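Local structure of hypothetical protein PH1789 (Pyrococcus horikoshii, 1WR2) at residues 43-46 against 47-51; 15-18 against 19-23. The protein is of uncharacterised function but belongs to the ATP-grasp family by its alpha+beta domain. All coordinates share one frame; numbering follows the deposited sequence.

Contact 1. Residues 43-46 against 47-51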
# COMPACT_ATOMS: atom_id res chain seq x y z
N LYS A 43 -7.53 -18.54 -0.99
CA LYS A 43 -8.93 -18.63 -0.60
C LYS A 43 -9.09 -19.73 0.45
O LYS A 43 -10.10 -19.80 1.13
CB LYS A 43 -9.81 -18.94 -1.81
CG LYS A 43 -9.81 -17.86 -2.89
CD LYS A 43 -10.29 -16.53 -2.33
CE LYS A 43 -10.25 -15.41 -3.39
NZ LYS A 43 -11.21 -15.64 -4.51
N THR A 44 -8.08 -20.60 0.56
CA THR A 44 -8.11 -21.70 1.54
C THR A 44 -6.72 -21.86 2.14
O THR A 44 -5.74 -21.31 1.62
CB THR A 44 -8.48 -23.06 0.89
OG1 THR A 44 -7.45 -23.45 -0.02
CG2 THR A 44 -9.81 -22.96 0.15
N LEU A 45 -6.64 -22.61 3.24
CA LEU A 45 -5.36 -22.84 3.89
C LEU A 45 -4.46 -23.66 2.96
O LEU A 45 -3.25 -23.43 2.90
CB LEU A 45 -5.56 -23.57 5.22
CG LEU A 45 -4.32 -24.07 5.97
CD1 LEU A 45 -3.33 -22.95 6.20
CD2 LEU A 45 -4.77 -24.67 7.29
N ASP A 46 -5.04 -24.62 2.24
CA ASP A 46 -4.25 -25.42 1.31
C ASP A 46 -3.62 -24.50 0.27
O ASP A 46 -2.43 -24.62 -0.04
CB ASP A 46 -5.11 -26.47 0.60
CG ASP A 46 -5.43 -27.66 1.49
OD1 ASP A 46 -4.50 -28.18 2.14
OD2 ASP A 46 -6.60 -28.08 1.52
N GLU A 47 -4.41 -23.58 -0.26
CA GLU A 47 -3.91 -22.64 -1.25
C GLU A 47 -2.75 -21.81 -0.69
O GLU A 47 -1.74 -21.61 -1.36
CB GLU A 47 -5.02 -21.70 -1.71
CG GLU A 47 -5.90 -22.27 -2.83
CD GLU A 47 -6.97 -21.29 -3.26
OE1 GLU A 47 -6.71 -20.07 -3.25
OE2 GLU A 47 -8.08 -21.75 -3.62
N ALA A 48 -2.91 -21.34 0.54
CA ALA A 48 -1.88 -20.53 1.18
C ALA A 48 -0.59 -21.32 1.32
O ALA A 48 0.49 -20.80 1.10
CB ALA A 48 -2.36 -20.06 2.55
N LEU A 49 -0.71 -22.59 1.68
CA LEU A 49 0.46 -23.43 1.84
C LEU A 49 1.22 -23.55 0.51
O LEU A 49 2.45 -23.52 0.49
CB LEU A 49 0.05 -24.82 2.35
CG LEU A 49 -0.52 -24.83 3.77
CD1 LEU A 49 -0.97 -26.24 4.13
CD2 LEU A 49 0.55 -24.34 4.76
N GLU A 50 0.48 -23.66 -0.59
CA GLU A 50 1.07 -23.76 -1.92
C GLU A 50 1.80 -22.47 -2.28
O GLU A 50 2.97 -22.50 -2.67
CB GLU A 50 -0.01 -24.00 -2.98
CG GLU A 50 -0.75 -25.32 -2.87
CD GLU A 50 -1.74 -25.51 -4.02
OE1 GLU A 50 -2.73 -24.74 -4.09
OE2 GLU A 50 -1.53 -26.42 -4.84
N TYR A 51 1.10 -21.34 -2.16
CA TYR A 51 1.67 -20.03 -2.47
C TYR A 51 2.90 -19.73 -1.61
O TYR A 51 3.85 -19.11 -2.08
CB TYR A 51 0.64 -18.92 -2.26
CG TYR A 51 -0.54 -18.95 -3.22
CD1 TYR A 51 -0.35 -19.16 -4.58
CD2 TYR A 51 -1.84 -18.70 -2.76
CE1 TYR A 51 -1.43 -19.12 -5.47
CE2 TYR A 51 -2.92 -18.66 -3.64
CZ TYR A 51 -2.71 -18.87 -4.99
OH TYR A 51 -3.77 -18.82 -5.87
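The carboxylate of Glu47 is met over one face by the backbone N-H of Lys43. The bond from Lys43 N to Glu47 OE1 is short, 2.8 Å, and nearly straight at 165°. The donor stands 61° out of the carboxylate plane. Lys43 CB also lies near this group, 3.6 Å from Glu47 OE1. The two side chains run alongside each other and point the same way. Their charged ends do not meet: Lys43 NZ is 6.4 Å from Glu47 OE1.

Thr44 is the N-cap of helix 45-55. Its OG1 accepts from Glu47 N at 3.1 Å. With chi1 at 66°, the hydroxyl sits between the backbone N and the carbonyl carbon, facing the first turn. The Thr44 and Glu47 side chains cross at about a right angle, with Thr44 OG1 3.4 Å from Glu47 CG. The helical bonding starts here, from Ala48 N to Thr44 O at 3.0 Å. Leu49 N to Leu45 O and Glu50 N to Asp46 O continue it.

On another side of the helix, Leu45 CD1 rests 4.2 Å from Leu49 CG. Both leucines touch Leu87 of helix 84-101, and Ala48 touches Trp91 there.

The arrangement resembles a capping box, but only half of one is formed. Glu47 reaches past the cap to Lys43 N, while Thr44 N is buried without a partner. A carboxylate at a helix N-terminus is probably stabilised by the helix dipole. Its bond to Lys43 N also ties the first turn of the helix to the residue just after strand 40-42.

Contact 2. Residues 15-18 against 19-23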
# COMPACT_ATOMS: atom_id res chain seq x y z
N GLN A 15 -20.10 -3.96 -6.38
CA GLN A 15 -20.46 -4.65 -5.16
C GLN A 15 -20.95 -3.64 -4.13
O GLN A 15 -21.14 -3.97 -2.96
CB GLN A 15 -19.26 -5.41 -4.60
CG GLN A 15 -18.75 -6.50 -5.50
CD GLN A 15 -17.49 -7.13 -4.97
OE1 GLN A 15 -17.48 -7.67 -3.86
NE2 GLN A 15 -16.42 -7.06 -5.74
N GLY A 16 -21.13 -2.40 -4.57
CA GLY A 16 -21.59 -1.36 -3.66
C GLY A 16 -20.61 -1.04 -2.54
O GLY A 16 -21.02 -0.73 -1.42
N ARG A 17 -19.32 -1.12 -2.84
CA ARG A 17 -18.28 -0.83 -1.85
C ARG A 17 -17.48 0.39 -2.28
O ARG A 17 -17.32 0.64 -3.47
CB ARG A 17 -17.32 -2.00 -1.72
CG ARG A 17 -17.74 -3.09 -0.78
CD ARG A 17 -16.53 -3.93 -0.44
NE ARG A 17 -16.02 -4.65 -1.60
CZ ARG A 17 -14.73 -4.84 -1.86
NH1 ARG A 17 -13.80 -4.35 -1.06
NH2 ARG A 17 -14.37 -5.55 -2.92
N THR A 18 -16.97 1.14 -1.31
CA THR A 18 -16.16 2.31 -1.63
C THR A 18 -14.71 2.05 -1.23
O THR A 18 -13.78 2.55 -1.87
CB THR A 18 -16.67 3.57 -0.91
OG1 THR A 18 -16.47 3.43 0.50
CG2 THR A 18 -18.15 3.77 -1.18
N ALA A 19 -14.51 1.26 -0.17
CA ALA A 19 -13.16 0.96 0.29
C ALA A 19 -12.59 -0.30 -0.36
O ALA A 19 -13.19 -1.37 -0.31
CB ALA A 19 -13.15 0.81 1.81
N MET A 20 -11.42 -0.17 -0.96
CA MET A 20 -10.77 -1.31 -1.60
C MET A 20 -9.85 -2.01 -0.60
O MET A 20 -9.18 -1.36 0.20
CB MET A 20 -9.93 -0.84 -2.79
CG MET A 20 -10.70 -0.06 -3.83
SD MET A 20 -9.70 0.30 -5.29
CE MET A 20 -9.75 -1.27 -6.14
N VAL A 21 -9.82 -3.34 -0.65
CA VAL A 21 -8.94 -4.10 0.25
C VAL A 21 -7.54 -4.06 -0.34
O VAL A 21 -7.36 -3.74 -1.51
CB VAL A 21 -9.42 -5.56 0.44
CG1 VAL A 21 -10.79 -5.57 1.13
CG2 VAL A 21 -9.51 -6.26 -0.90
N GLU A 22 -6.54 -4.39 0.47
CA GLU A 22 -5.15 -4.32 0.03
C GLU A 22 -4.84 -4.92 -1.34
O GLU A 22 -4.18 -4.28 -2.15
CB GLU A 22 -4.23 -4.96 1.08
CG GLU A 22 -2.75 -4.77 0.80
CD GLU A 22 -1.87 -5.34 1.91
OE1 GLU A 22 -2.40 -5.66 2.99
OE2 GLU A 22 -0.65 -5.46 1.68
N TYR A 23 -5.32 -6.13 -1.62
CA TYR A 23 -4.99 -6.74 -2.90
C TYR A 23 -5.64 -6.02 -4.07
O TYR A 23 -5.06 -5.97 -5.15
CB TYR A 23 -5.33 -8.25 -2.91
CG TYR A 23 -6.78 -8.60 -3.14
CD1 TYR A 23 -7.35 -8.55 -4.41
CD2 TYR A 23 -7.59 -8.99 -2.07
CE1 TYR A 23 -8.69 -8.89 -4.61
CE2 TYR A 23 -8.93 -9.32 -2.26
CZ TYR A 23 -9.47 -9.27 -3.53
OH TYR A 23 -10.80 -9.57 -3.70
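Arg17 and Val21 make the side-chain contact along this stretch. Arg17 NH1 lies 3.9 Å from Val21 CG1, and the two side chains cross at about a right angle. The arginine chain bends at chi3 (-66°), which turns the guanidinium along the following residues.

Among polar approaches, Arg17 NH1 comes within 3.1 Å of Ala19 O. The carbonyl lies obliquely to the guanidinium. Gln15 NE2 sits at the edge of the same group, in its plane. Thr18 OG1 is 3.0 Å from Ala19 N, but the angle is too poor for a hydrogen bond. The stronger partner of Arg17 is Glu24: its OE2 forms a salt bridge with Arg17 NH2, and its OE1 accepts from Val21 N.

Backbone bonds join Thr18 to Leu234 and Met20 to Ile232, which places the short strand 19-20 at the edge of the antiparallel sheet, beside strand 225-234.

Val21 is the N-cap residue of helix 22-30, yet valine has no side-chain acceptor to cap it. The bond to Val21 N supplies the reciprocal half of a capping box. The pairing of Glu24 with Arg17 probably balances the carboxylate's charge, which is consistent with Arg17 helping to position the group at the helix start.

Contact 2 comes first along the chain and contact 1 follows it. Their centres are 22 Å apart, and their nearest atoms are about 6 Å apart without touching. Each lies where a short strand passes into a helix, but the two belong to different sheets. Residues 15-23 include an outermost strand of the six-stranded sheet, whereas residues 43-51 follow an edge strand of the four-stranded one. The two helix starts use complementary halves of the capping box. Contact 1 is the more peripheral, about 22 Å between its centre and that of the chain, against about 14 Å for contact 2.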